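Probable thiol peroxidase (Chromobacterium violaceum, PDB 3KEB) probably reduces peroxides through a redox-active thiol within a thioredoxin-like fold. Local coordinates at residues A[117-120]-A[121-125]; A[167-170]-A[171-175]. All blocks are in the same frame, centred on the assembly; numbering follows the deposited sequence. Where two conformers were deposited one is given.

How the contacts relate
Both contacts are local, between residues a few positions apart, and they follow in series along the chain. Contact 1 occupies the one-turn helix 119-122 and the turn that ends it; contact 2 runs along the longer helix 164-177 near the end of the modelled chain. Their centres are 28 Å apart, on opposite sides of the chain's centre, and their nearest atoms stay about 14 Å from each other. What joins them is strand 139-143 of the mixed sheet: Tyr123 and Val125 of contact 1 pack on Ile141 and Ala139, while Ile167 and Leu171 of contact 2 pack on residues of the same strand, Ile140 and Leu142 between them.

Contact 1. Residues A[117-120]-A[121-125]; sequences RDFH and KRYGV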
loop_
_atom_site.group_PDB
_atom_site.type_symbol
_atom_site.label_atom_id
_atom_site.label_comp_id
_atom_site.label_asym_id
_atom_site.label_seq_id
_atom_site.Cartn_x
_atom_site.Cartn_y
_atom_site.Cartn_z
ATOM N N ARG A 117 0.409 -10.219 1.913
ATOM C CA ARG A 117 1.786 -9.785 1.763
ATOM C C ARG A 117 2.779 -10.973 1.642
ATOM O O ARG A 117 3.911 -10.758 1.256
ATOM C CB ARG A 117 2.166 -8.862 2.912
ATOM C CG ARG A 117 1.235 -7.606 3.087
ATOM C CD ARG A 117 1.431 -6.494 1.999
ATOM N NE ARG A 117 0.902 -5.204 2.478
ATOM C CZ ARG A 117 0.473 -4.182 1.724
ATOM N NH1 ARG A 117 0.056 -3.068 2.320
ATOM N NH2 ARG A 117 0.483 -4.252 0.387
ATOM N N ASP A 118 2.356 -12.209 1.977
ATOM C CA ASP A 118 3.182 -13.424 1.786
ATOM C C ASP A 118 3.608 -13.734 0.299
ATOM O O ASP A 118 4.493 -14.584 0.019
ATOM C CB ASP A 118 2.429 -14.603 2.321
ATOM C CG ASP A 118 1.431 -15.097 1.344
ATOM O OD1 ASP A 118 0.553 -14.297 0.922
ATOM O OD2 ASP A 118 1.558 -16.283 0.966
ATOM N N PHE A 119 3.006 -13.031 -0.643
ATOM C CA PHE A 119 3.544 -12.945 -1.984
ATOM C C PHE A 119 5.056 -12.639 -1.916
ATOM O O PHE A 119 5.856 -13.259 -2.610
ATOM C CB PHE A 119 2.892 -11.779 -2.731
ATOM C CG PHE A 119 3.569 -11.452 -4.011
ATOM C CD1 PHE A 119 3.289 -12.183 -5.162
ATOM C CD2 PHE A 119 4.510 -10.456 -4.077
ATOM C CE1 PHE A 119 3.935 -11.912 -6.323
ATOM C CE2 PHE A 119 5.157 -10.205 -5.216
ATOM C CZ PHE A 119 4.863 -10.937 -6.370
ATOM N N HIS A 120 5.436 -11.660 -1.103
ATOM C CA HIS A 120 6.843 -11.227 -1.077
ATOM C C HIS A 120 7.824 -12.379 -0.803
ATOM O O HIS A 120 8.794 -12.552 -1.502
ATOM C CB HIS A 120 7.096 -10.142 -0.026
ATOM C CG HIS A 120 6.306 -8.874 -0.159
ATOM N ND1 HIS A 120 4.947 -8.815 -0.377
ATOM C CD2 HIS A 120 6.695 -7.590 0.061
ATOM C CE1 HIS A 120 4.565 -7.546 -0.407
ATOM N NE2 HIS A 120 5.607 -6.792 -0.111
ATOM N N LYS A 121 7.583 -13.193 0.212
ATOM C CA LYS A 121 8.536 -14.227 0.484
ATOM C C LYS A 121 8.493 -15.278 -0.618
ATOM O O LYS A 121 9.537 -15.777 -1.051
ATOM C CB LYS A 121 8.274 -14.838 1.849
ATOM C CG LYS A 121 9.355 -15.828 2.260
ATOM C CD LYS A 121 9.525 -15.849 3.802
ATOM C CE LYS A 121 10.655 -16.798 4.199
ATOM N NZ LYS A 121 10.687 -17.049 5.680
ATOM N N ARG A 122 7.286 -15.592 -1.108
ATOM C CA ARG A 122 7.074 -16.641 -2.089
ATOM C C ARG A 122 7.750 -16.321 -3.422
ATOM O O ARG A 122 8.050 -17.225 -4.172
ATOM C CB ARG A 122 5.547 -16.908 -2.302
ATOM C CG ARG A 122 4.834 -17.658 -1.103
ATOM C CD ARG A 122 3.247 -17.813 -1.194
ATOM N NE ARG A 122 2.730 -18.251 -2.491
ATOM C CZ ARG A 122 2.850 -19.476 -3.012
ATOM N NH1 ARG A 122 3.455 -20.462 -2.347
ATOM N NH2 ARG A 122 2.337 -19.725 -4.201
ATOM N N TYR A 123 7.935 -15.018 -3.731
ATOM C CA TYR A 123 8.585 -14.555 -4.972
ATOM C C TYR A 123 10.025 -14.058 -4.723
ATOM O O TYR A 123 10.679 -13.591 -5.641
ATOM C CB TYR A 123 7.768 -13.465 -5.660
ATOM C CG TYR A 123 6.820 -14.049 -6.708
ATOM C CD1 TYR A 123 5.722 -14.769 -6.335
ATOM C CD2 TYR A 123 7.076 -13.906 -8.075
ATOM C CE1 TYR A 123 4.873 -15.346 -7.255
ATOM C CE2 TYR A 123 6.197 -14.448 -9.020
ATOM C CZ TYR A 123 5.115 -15.176 -8.610
ATOM O OH TYR A 123 4.254 -15.747 -9.526
ATOM N N GLY A 124 10.522 -14.227 -3.498
ATOM C CA GLY A 124 11.913 -13.809 -3.165
ATOM C C GLY A 124 12.212 -12.321 -3.287
ATOM O O GLY A 124 13.305 -11.913 -3.744
ATOM N N VAL A 125 11.245 -11.505 -2.873
ATOM C CA VAL A 125 11.379 -10.047 -3.009
ATOM C C VAL A 125 11.062 -9.340 -1.704
ATOM O O VAL A 125 10.816 -8.127 -1.700
ATOM C CB VAL A 125 10.551 -9.505 -4.208
ATOM C CG1 VAL A 125 11.096 -9.997 -5.601
ATOM C CG2 VAL A 125 9.023 -9.793 -4.109
HETATM O O HOH W 1 6.064 -12.276 2.413
#
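Phe119 and Tyr123, one helical turn apart, form an offset stack with ring centroids 4.6 Å apart and planes inclined by 20°. The overlap is partial: Phe119 CE1 lies over the Tyr123 ring near its rim, 3.4 Å from Tyr123 CD1, while Tyr123 CB makes a CH-pi contact over one face of the Phe119 ring. With CG of Phe119 opposite the backbone N (chi1 169°), the phenyl group swings toward the C-terminal end of the helix and meets its partner there. Val125 adds its CG2 methyl, 4.0 Å from Phe119 CE2.

On the exposed flank, Asp118 and Arg122 run side by side in the conformer given for the arginine, one of two, but their charged groups fall short of a salt bridge. Asp118 OD2 instead meets Arg122 CD at 3.1 Å, and Arg122 NE is 4.1 Å from that oxygen. In the same conformer Arg122 NH2 hydrogen-bonds to Ser30 O.

The backbone that positions these groups closes in a Schellman motif. Val125 N donates almost straight to His120 O at 3.0 Å, Gly124 N bonds to Lys121 O, and Gly124 takes the positive phi of the C-prime residue. Tyr123 N bonds to Phe119 O and only weakly to His120 O. At the other end, a water accepts from Lys121 N and donates to Arg117 O, a carbonyl that also takes His120 N and, weakly, His120 ND1.

Farther out, Arg117 packs on Val90 of the second subunit. Tyr123 OH bonds to Pro29 O, and its side chain touches Leu28 and Phe31. Tyr123 and Val125 rest on Ile141 and Ala139, so the turn that ends the helix lies against strand 139-143 of the central sheet.

Contact 2. Residues A[167-170]-A[171-175]; sequences IEKL and LQEGE
Charge pairing links Lys169 and Glu173, four residues apart on the helix. In the conformer given for Glu173, one of two, Lys169 NZ donates to Glu173 OE1 at 3.2 Å in a salt bridge, reaching the syn side of the carboxylate from 26° out of its plane. The lysine chain is extended as far as CE and then bends (chi4 58°), turning the ammonium group back toward the acid; Lys169 CG also lies alongside the carboxylate, 3.7 Å from Glu173 OE1.

Apolar contact is made on roughly the other side of the helix. Ile167 and Leu171 lie side by side and point the same way, with the CG2 branch of Ile167 3.9 Å from Leu171 CD1. Both side chains pack on Phe76 of helix 67-77 and on Leu142 of strand 139-143, and Leu170 joins Ile167 on Tyr151 of strand 149-154.

The backbone keeps the regular i to i+4 pattern. Leu171 N donates to Ile167 O at 3.0 Å and Gln172 N to Glu168 O at 2.8 Å, and Glu173 N and Gly174 N bond likewise to Lys169 O and Leu170 O.

Among the remaining polar groups, the Glu168 chain bends at chi2 (74°), and its OE1 accepts a hydrogen bond from Trp80 NE1.

The chemistry is that of an amphipathic helix: branched aliphatic side chains face the sheet and helix 67-77, and the Lys169-Glu173 pair, bridged in at least one conformer, lies toward solvent, where water would probably weaken its electrostatic contribution.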
loop_
_atom_site.group_PDB
_atom_site.type_symbol
_atom_site.label_atom_id
_atom_site.label_comp_id
_atom_site.label_asym_id
_atom_site.label_seq_id
_atom_site.Cartn_x
_atom_site.Cartn_y
_atom_site.Cartn_z
ATOM N N ILE A 167 17.211 -9.895 -22.039
ATOM C CA ILE A 167 15.833 -10.340 -22.308
ATOM C C ILE A 167 15.561 -10.307 -23.828
ATOM O O ILE A 167 15.038 -11.280 -24.399
ATOM C CB ILE A 167 14.792 -9.486 -21.531
ATOM C CG1 ILE A 167 15.105 -9.477 -20.029
ATOM C CG2 ILE A 167 13.380 -9.980 -21.835
ATOM C CD1 ILE A 167 14.152 -8.592 -19.145
ATOM N N GLU A 168 15.914 -9.208 -24.492
ATOM C CA GLU A 168 15.808 -9.117 -25.976
ATOM C C GLU A 168 16.465 -10.315 -26.687
ATOM O O GLU A 168 15.912 -10.902 -27.606
ATOM C CB GLU A 168 16.452 -7.824 -26.483
ATOM C CG GLU A 168 16.433 -7.562 -28.013
ATOM C CD GLU A 168 15.068 -7.149 -28.577
ATOM O OE1 GLU A 168 14.184 -6.593 -27.856
ATOM O OE2 GLU A 168 14.878 -7.385 -29.786
ATOM N N LYS A 169 17.656 -10.694 -26.245
ATOM C CA LYS A 169 18.386 -11.758 -26.925
ATOM C C LYS A 169 17.603 -13.083 -26.805
ATOM O O LYS A 169 17.470 -13.825 -27.792
ATOM C CB LYS A 169 19.796 -11.837 -26.328
ATOM C CG LYS A 169 20.730 -12.794 -26.967
ATOM C CD LYS A 169 22.155 -12.629 -26.373
ATOM C CE LYS A 169 23.069 -13.768 -26.823
ATOM N NZ LYS A 169 23.121 -13.806 -28.303
ATOM N N LEU A 170 17.050 -13.357 -25.629
ATOM C CA LEU A 170 16.213 -14.553 -25.435
ATOM C C LEU A 170 14.944 -14.549 -26.272
ATOM O O LEU A 170 14.577 -15.575 -26.867
ATOM C CB LEU A 170 15.844 -14.735 -23.967
ATOM C CG LEU A 170 17.002 -15.167 -23.067
ATOM C CD1 LEU A 170 16.569 -15.014 -21.602
ATOM C CD2 LEU A 170 17.541 -16.601 -23.343
ATOM N N LEU A 171 14.281 -13.390 -26.349
ATOM C CA LEU A 171 13.080 -13.299 -27.144
ATOM C C LEU A 171 13.398 -13.441 -28.631
ATOM O O LEU A 171 12.638 -14.081 -29.359
ATOM C CB LEU A 171 12.322 -11.998 -26.875
ATOM C CG LEU A 171 11.746 -11.811 -25.439
ATOM C CD1 LEU A 171 11.424 -10.360 -25.224
ATOM C CD2 LEU A 171 10.462 -12.709 -25.198
ATOM N N GLN A 172 14.488 -12.843 -29.099
ATOM C CA GLN A 172 14.882 -12.954 -30.519
ATOM C C GLN A 172 15.243 -14.403 -30.860
ATOM O O GLN A 172 14.927 -14.888 -31.942
ATOM C CB GLN A 172 16.080 -12.046 -30.838
ATOM C CG GLN A 172 15.805 -10.540 -30.795
ATOM C CD GLN A 172 17.066 -9.696 -31.000
ATOM O OE1 GLN A 172 17.004 -8.521 -31.401
ATOM N NE2 GLN A 172 18.215 -10.283 -30.696
ATOM N N GLU A 173 15.933 -15.071 -29.927
ATOM C CA GLU A 173 16.350 -16.460 -30.116
ATOM C C GLU A 173 15.102 -17.365 -30.239
ATOM O O GLU A 173 15.042 -18.229 -31.133
ATOM C CB GLU A 173 17.332 -16.900 -29.002
ATOM C CG GLU A 173 18.818 -16.856 -29.422
ATOM C CD GLU A 173 19.848 -16.549 -28.288
ATOM O OE1 GLU A 173 20.966 -16.101 -28.638
ATOM O OE2 GLU A 173 19.575 -16.745 -27.074
ATOM N N GLY A 174 14.102 -17.146 -29.383
ATOM C CA GLY A 174 12.832 -17.866 -29.469
ATOM C C GLY A 174 12.114 -17.615 -30.795
ATOM O O GLY A 174 11.709 -18.554 -31.471
ATOM N N GLU A 175 11.987 -16.347 -31.178
ATOM C CA GLU A 175 11.349 -15.958 -32.435
ATOM C C GLU A 175 12.045 -16.617 -33.635
ATOM O O GLU A 175 11.381 -17.204 -34.488
ATOM C CB GLU A 175 11.333 -14.416 -32.589
ATOM C CG GLU A 175 10.652 -13.880 -33.894
ATOM C CD GLU A 175 11.013 -12.406 -34.301
ATOM O OE1 GLU A 175 10.626 -12.003 -35.426
ATOM O OE2 GLU A 175 11.667 -11.654 -33.543
#